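Local structure of SusD homolog (Bacteroides thetaiotaomicron, 3EHM) at residues A[306-311]-A[402-407]; A[269-274]-A[324-329]. The protein probably binds mucin O-glycans at the cell surface as a SusD-family outer-membrane lipoprotein of a gut symbiont. All coordinates share one frame; numbering follows the deposited sequence.

Contact 1: residues A[306-311]-A[402-407]; sequences GYFPVA and YKYGTY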
loop_
_atom_site.group_PDB
_atom_site.type_symbol
_atom_site.label_atom_id
_atom_site.label_comp_id
_atom_site.label_asym_id
_atom_site.label_seq_id
_atom_site.Cartn_x
_atom_site.Cartn_y
_atom_site.Cartn_z
ATOM N N GLY A 306 22.408 -2.515 16.732
ATOM C CA GLY A 306 22.450 -2.268 15.302
ATOM C C GLY A 306 21.104 -2.499 14.648
ATOM O O GLY A 306 20.124 -2.818 15.320
ATOM N N TYR A 307 21.049 -2.330 13.333
ATOM C CA TYR A 307 19.810 -2.537 12.593
ATOM C C TYR A 307 19.680 -4.008 12.218
ATOM O O TYR A 307 20.319 -4.476 11.278
ATOM C CB TYR A 307 19.812 -1.642 11.352
ATOM C CG TYR A 307 19.735 -0.178 11.713
ATOM C CD1 TYR A 307 18.531 0.389 12.129
ATOM C CD2 TYR A 307 20.878 0.628 11.705
ATOM C CE1 TYR A 307 18.461 1.714 12.531
ATOM C CE2 TYR A 307 20.820 1.959 12.107
ATOM C CZ TYR A 307 19.606 2.493 12.521
ATOM O OH TYR A 307 19.531 3.801 12.933
ATOM N N PHE A 308 18.854 -4.728 12.975
ATOM C CA PHE A 308 18.633 -6.161 12.776
ATOM C C PHE A 308 17.237 -6.445 12.225
ATOM O O PHE A 308 16.236 -6.247 12.913
ATOM C CB PHE A 308 18.788 -6.903 14.108
ATOM C CG PHE A 308 20.052 -6.566 14.857
ATOM C CD1 PHE A 308 20.029 -6.414 16.239
ATOM C CD2 PHE A 308 21.262 -6.409 14.187
ATOM C CE1 PHE A 308 21.195 -6.112 16.950
ATOM C CE2 PHE A 308 22.436 -6.108 14.888
ATOM C CZ PHE A 308 22.399 -5.959 16.270
ATOM N N PRO A 309 17.157 -6.929 10.978
ATOM C CA PRO A 309 15.863 -7.231 10.363
ATOM C C PRO A 309 15.343 -8.636 10.656
ATOM O O PRO A 309 16.073 -9.501 11.139
ATOM C CB PRO A 309 16.148 -7.039 8.882
ATOM C CG PRO A 309 17.536 -7.595 8.767
ATOM C CD PRO A 309 18.240 -6.999 9.979
ATOM N N VAL A 310 14.063 -8.841 10.362
ATOM C CA VAL A 310 13.414 -10.133 10.526
ATOM C C VAL A 310 13.030 -10.526 9.103
ATOM O O VAL A 310 12.473 -9.716 8.355
ATOM C CB VAL A 310 12.162 -10.024 11.418
ATOM C CG1 VAL A 310 11.433 -11.360 11.475
ATOM C CG2 VAL A 310 12.575 -9.599 12.827
ATOM N N ALA A 311 13.346 -11.756 8.721
ATOM C CA ALA A 311 13.072 -12.218 7.368
ATOM C C ALA A 311 11.590 -12.252 7.015
ATOM O O ALA A 311 10.730 -12.358 7.893
ATOM C CB ALA A 311 13.698 -13.589 7.157
ATOM N N TYR A 402 22.085 -12.857 9.620
ATOM C CA TYR A 402 20.740 -13.055 10.144
ATOM C C TYR A 402 20.841 -13.802 11.469
ATOM O O TYR A 402 21.350 -14.916 11.526
ATOM C CB TYR A 402 19.877 -13.841 9.161
ATOM C CG TYR A 402 18.420 -13.821 9.551
ATOM C CD1 TYR A 402 17.725 -12.616 9.625
ATOM C CD2 TYR A 402 17.745 -14.996 9.882
ATOM C CE1 TYR A 402 16.395 -12.574 10.019
ATOM C CE2 TYR A 402 16.407 -14.968 10.279
ATOM C CZ TYR A 402 15.740 -13.752 10.346
ATOM O OH TYR A 402 14.427 -13.705 10.746
ATOM N N LYS A 403 20.339 -13.195 12.535
ATOM C CA LYS A 403 20.445 -13.810 13.848
ATOM C C LYS A 403 19.224 -14.518 14.423
ATOM O O LYS A 403 19.287 -15.028 15.538
ATOM C CB LYS A 403 20.942 -12.760 14.845
ATOM C CG LYS A 403 20.474 -11.347 14.527
ATOM C CD LYS A 403 20.972 -10.334 15.549
ATOM C CE LYS A 403 22.490 -10.196 15.549
ATOM N NZ LYS A 403 23.015 -9.471 14.361
ATOM N N TYR A 404 18.131 -14.582 13.673
ATOM C CA TYR A 404 16.925 -15.219 14.195
ATOM C C TYR A 404 16.551 -16.528 13.512
ATOM O O TYR A 404 15.373 -16.863 13.393
ATOM C CB TYR A 404 15.764 -14.227 14.123
ATOM C CG TYR A 404 16.128 -12.885 14.717
ATOM C CD1 TYR A 404 16.070 -11.724 13.950
ATOM C CD2 TYR A 404 16.587 -12.787 16.030
ATOM C CE1 TYR A 404 16.467 -10.495 14.473
ATOM C CE2 TYR A 404 16.988 -11.562 16.565
ATOM C CZ TYR A 404 16.926 -10.424 15.780
ATOM O OH TYR A 404 17.340 -9.218 16.291
ATOM N N GLY A 405 17.561 -17.274 13.080
ATOM C CA GLY A 405 17.304 -18.539 12.424
ATOM C C GLY A 405 18.181 -18.718 11.208
ATOM O O GLY A 405 19.108 -17.942 10.990
ATOM N N THR A 406 17.886 -19.742 10.415
ATOM C CA THR A 406 18.659 -20.031 9.215
ATOM C C THR A 406 18.011 -19.408 7.988
ATOM O O THR A 406 16.996 -19.899 7.492
ATOM C CB THR A 406 18.781 -21.547 9.000
ATOM O OG1 THR A 406 19.481 -22.125 10.110
ATOM C CG2 THR A 406 19.535 -21.846 7.722
ATOM N N TYR A 407 18.604 -18.325 7.500
ATOM C CA TYR A 407 18.074 -17.636 6.334
ATOM C C TYR A 407 19.144 -16.838 5.612
ATOM O O TYR A 407 20.015 -16.232 6.236
ATOM C CB TYR A 407 16.952 -16.673 6.739
ATOM C CG TYR A 407 16.364 -15.903 5.570
ATOM C CD1 TYR A 407 15.394 -16.477 4.749
ATOM C CD2 TYR A 407 16.803 -14.613 5.269
ATOM C CE1 TYR A 407 14.871 -15.784 3.655
ATOM C CE2 TYR A 407 16.291 -13.910 4.176
ATOM C CZ TYR A 407 15.323 -14.503 3.375
ATOM O OH TYR A 407 14.803 -13.815 2.303
HETATM O O HOH W 1 18.926 -10.255 11.746
#

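Contact 2: residues A[269-274]-A[324-329]; sequences ETRMGA and SAKFAS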
loop_
_atom_site.group_PDB
_atom_site.type_symbol
_atom_site.label_atom_id
_atom_site.label_comp_id
_atom_site.label_asym_id
_atom_site.label_seq_id
_atom_site.Cartn_x
_atom_site.Cartn_y
_atom_site.Cartn_z
ATOM N N GLU A 269 5.151 -8.305 17.689
ATOM C CA GLU A 269 5.140 -9.120 16.484
ATOM C C GLU A 269 5.632 -8.415 15.221
ATOM O O GLU A 269 6.138 -9.062 14.313
ATOM C CB GLU A 269 3.729 -9.688 16.262
ATOM C CG GLU A 269 3.241 -10.545 17.441
ATOM C CD GLU A 269 1.816 -11.059 17.284
ATOM O OE1 GLU A 269 0.943 -10.295 16.819
ATOM O OE2 GLU A 269 1.566 -12.229 17.645
ATOM N N THR A 270 5.498 -7.096 15.152
ATOM C CA THR A 270 5.949 -6.382 13.963
ATOM C C THR A 270 7.314 -5.729 14.138
ATOM O O THR A 270 7.517 -4.910 15.030
ATOM C CB THR A 270 4.920 -5.324 13.528
ATOM O OG1 THR A 270 3.719 -5.987 13.116
ATOM C CG2 THR A 270 5.458 -4.497 12.360
ATOM N N ARG A 271 8.242 -6.097 13.258
ATOM C CA ARG A 271 9.607 -5.587 13.296
ATOM C C ARG A 271 10.058 -5.168 11.894
ATOM O O ARG A 271 9.315 -5.330 10.925
ATOM C CB ARG A 271 10.530 -6.675 13.851
ATOM C CG ARG A 271 10.190 -7.110 15.288
ATOM C CD ARG A 271 10.567 -6.012 16.274
ATOM N NE ARG A 271 10.327 -6.355 17.678
ATOM C CZ ARG A 271 9.245 -5.998 18.366
ATOM N NH1 ARG A 271 8.283 -5.289 17.787
ATOM N NH2 ARG A 271 9.139 -6.316 19.651
HETATM N N MSE A 272 11.271 -4.626 11.791
HETATM C CA MSE A 272 11.816 -4.179 10.506
HETATM C C MSE A 272 12.034 -5.352 9.546
HETATM O O MSE A 272 12.623 -6.366 9.918
HETATM C CB MSE A 272 13.145 -3.443 10.724
HETATM C CG MSE A 272 13.785 -2.905 9.446
HETATM SE SE MSE A 272 15.506 -2.063 9.788
HETATM C CE MSE A 272 16.487 -3.629 10.363
ATOM N N GLY A 273 11.559 -5.196 8.315
ATOM C CA GLY A 273 11.694 -6.241 7.311
ATOM C C GLY A 273 13.058 -6.304 6.648
ATOM O O GLY A 273 13.746 -5.292 6.526
ATOM N N ALA A 274 13.438 -7.496 6.195
ATOM C CA ALA A 274 14.739 -7.710 5.561
ATOM C C ALA A 274 14.902 -6.973 4.242
ATOM O O ALA A 274 15.944 -6.377 3.979
ATOM C CB ALA A 274 14.974 -9.199 5.350
ATOM N N SER A 324 16.195 -12.754 20.769
ATOM C CA SER A 324 15.061 -12.946 19.865
ATOM C C SER A 324 14.656 -11.742 19.030
ATOM O O SER A 324 15.140 -10.630 19.234
ATOM C CB SER A 324 13.843 -13.396 20.664
ATOM O OG SER A 324 13.305 -12.297 21.375
ATOM N N ALA A 325 13.731 -11.975 18.101
ATOM C CA ALA A 325 13.238 -10.919 17.231
ATOM C C ALA A 325 12.454 -9.886 18.035
ATOM O O ALA A 325 12.115 -8.824 17.519
ATOM C CB ALA A 325 12.365 -11.509 16.123
ATOM N N LYS A 326 12.161 -10.192 19.296
ATOM C CA LYS A 326 11.440 -9.231 20.118
ATOM C C LYS A 326 12.279 -7.966 20.182
ATOM O O LYS A 326 11.747 -6.860 20.268
ATOM C CB LYS A 326 11.202 -9.763 21.538
ATOM C CG LYS A 326 10.618 -8.704 22.477
ATOM C CD LYS A 326 10.217 -9.256 23.838
ATOM C CE LYS A 326 9.710 -8.134 24.746
ATOM N NZ LYS A 326 9.214 -8.641 26.060
ATOM N N PHE A 327 13.596 -8.132 20.123
ATOM C CA PHE A 327 14.495 -6.992 20.182
ATOM C C PHE A 327 15.175 -6.631 18.870
ATOM O O PHE A 327 16.223 -5.983 18.859
ATOM C CB PHE A 327 15.524 -7.215 21.287
ATOM C CG PHE A 327 14.896 -7.442 22.626
ATOM C CD1 PHE A 327 14.660 -8.730 23.089
ATOM C CD2 PHE A 327 14.464 -6.362 23.392
ATOM C CE1 PHE A 327 13.996 -8.942 24.298
ATOM C CE2 PHE A 327 13.801 -6.565 24.598
ATOM C CZ PHE A 327 13.567 -7.859 25.049
ATOM N N ALA A 328 14.578 -7.057 17.762
ATOM C CA ALA A 328 15.105 -6.721 16.448
ATOM C C ALA A 328 14.684 -5.270 16.238
ATOM O O ALA A 328 13.918 -4.729 17.039
ATOM C CB ALA A 328 14.475 -7.611 15.381
ATOM N N SER A 329 15.181 -4.636 15.183
ATOM C CA SER A 329 14.807 -3.249 14.911
ATOM C C SER A 329 13.286 -3.155 14.802
ATOM O O SER A 329 12.638 -4.060 14.273
ATOM C CB SER A 329 15.458 -2.769 13.610
ATOM O OG SER A 329 16.863 -2.664 13.761
#

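Contact 1: residues A[306-311]-A[402-407]
Lys403 lies obliquely across one face of the Phe308 ring. Its chain bends at chi3 and chi4, so that CD and the ammonium both sit over the ring. Lys403 NZ is 3.9 Å from the centroid of the Phe308 ring, a cation-pi contact, and CD adds a CH-pi contact. The opposite face of the ring carries Gly306 O, over its centre. Tyr404 crosses Phe308 at about a right angle and brings its OH to 3.5 Å from Phe308 CB. Both segments are irregular loops of the SusD fold, the first following strand 304-306, the second preceding helix 429-445. Tyr402 turns its ring edge to the other loop, with CG anti to the backbone N (chi1 -169°). Tyr402 OH accepts a nearly straight bond from Ala311 N, at 3.0 Å and 173°. An alanine in place of Tyr402 would remove this acceptor and probably loosen the packing against Ala311 CB. Ala311 CB also stands over the centre of the Tyr407 ring, 3.8 Å from its centroid; the Tyr407 hydroxyl bonds to Lys466 O. A water donates to Pro309 O and accepts a weak bond from Lys403 N.

Contact 2: residues A[269-274]-A[324-329]
Arg271 starts with CG anti to its carbonyl carbon and bends at chi2 (-72°). This carries the guanidinium across to the carbonyls of the short 3-10 segment 325-326. NE and NH2 grip one oxygen side-on. Arg271 NH2 lies 2.7 Å from Lys326 O, in the carbonyl plane and on a lone pair. Arg271 NE lies 3.0 Å from the same Lys326 O, but above the carbonyl plane, and its bond is more bent, at 131°. NE also makes a weak bond to Ala325 O. The third nitrogen turns back to its own strand: Arg271 NH1 donates to Thr270 O at 2.9 Å, and also to Val264 O. In-plane bonds from all three nitrogens are likely to hold the group's rotation.

The Arg271 side chain joins strand 270-272, paired antiparallel with strand 67-69, to the loop between strands 304-306 and 339-342. In that loop Ser324 forms an ST turn, its OG accepting from Lys326 N at 3.2 Å. Gly273 follows the strand as the N-cap residue of helix 274-282.

Farther along, Met272 N donates to Ser329 O at 2.9 Å and 169°. Residue 272 is selenomethionine. Its side chain runs out with CG anti to the backbone N, then turns at chi3. The turn places Met272 CE 3.5 Å from Ser329 CB. Ser329 OG lies beside the same methyl, and its main polar partner is Phe308 N.

Both contacts are largely buried and lie on the same side of the chain's centre, with their centres about 8 Å apart. Segment 306-311 of contact 1 also touches both segments of contact 2. Val310 N probably bonds to Met272 O, and Ser329 touches the same segment. Segments 306-311 and 324-329 belong to one long loop between strands 304-306 and 339-342. Contact 1 joins this loop to another loop, mostly through aromatic rings, a lysine and one tyrosine hydroxyl that accepts a bond across the contact. Contact 2 joins it to a strand, and there an arginine and backbone carbonyls do most of the work. The centre of contact 2 is about 20 Å from the chain's centre, that of contact 1 about 24 Å.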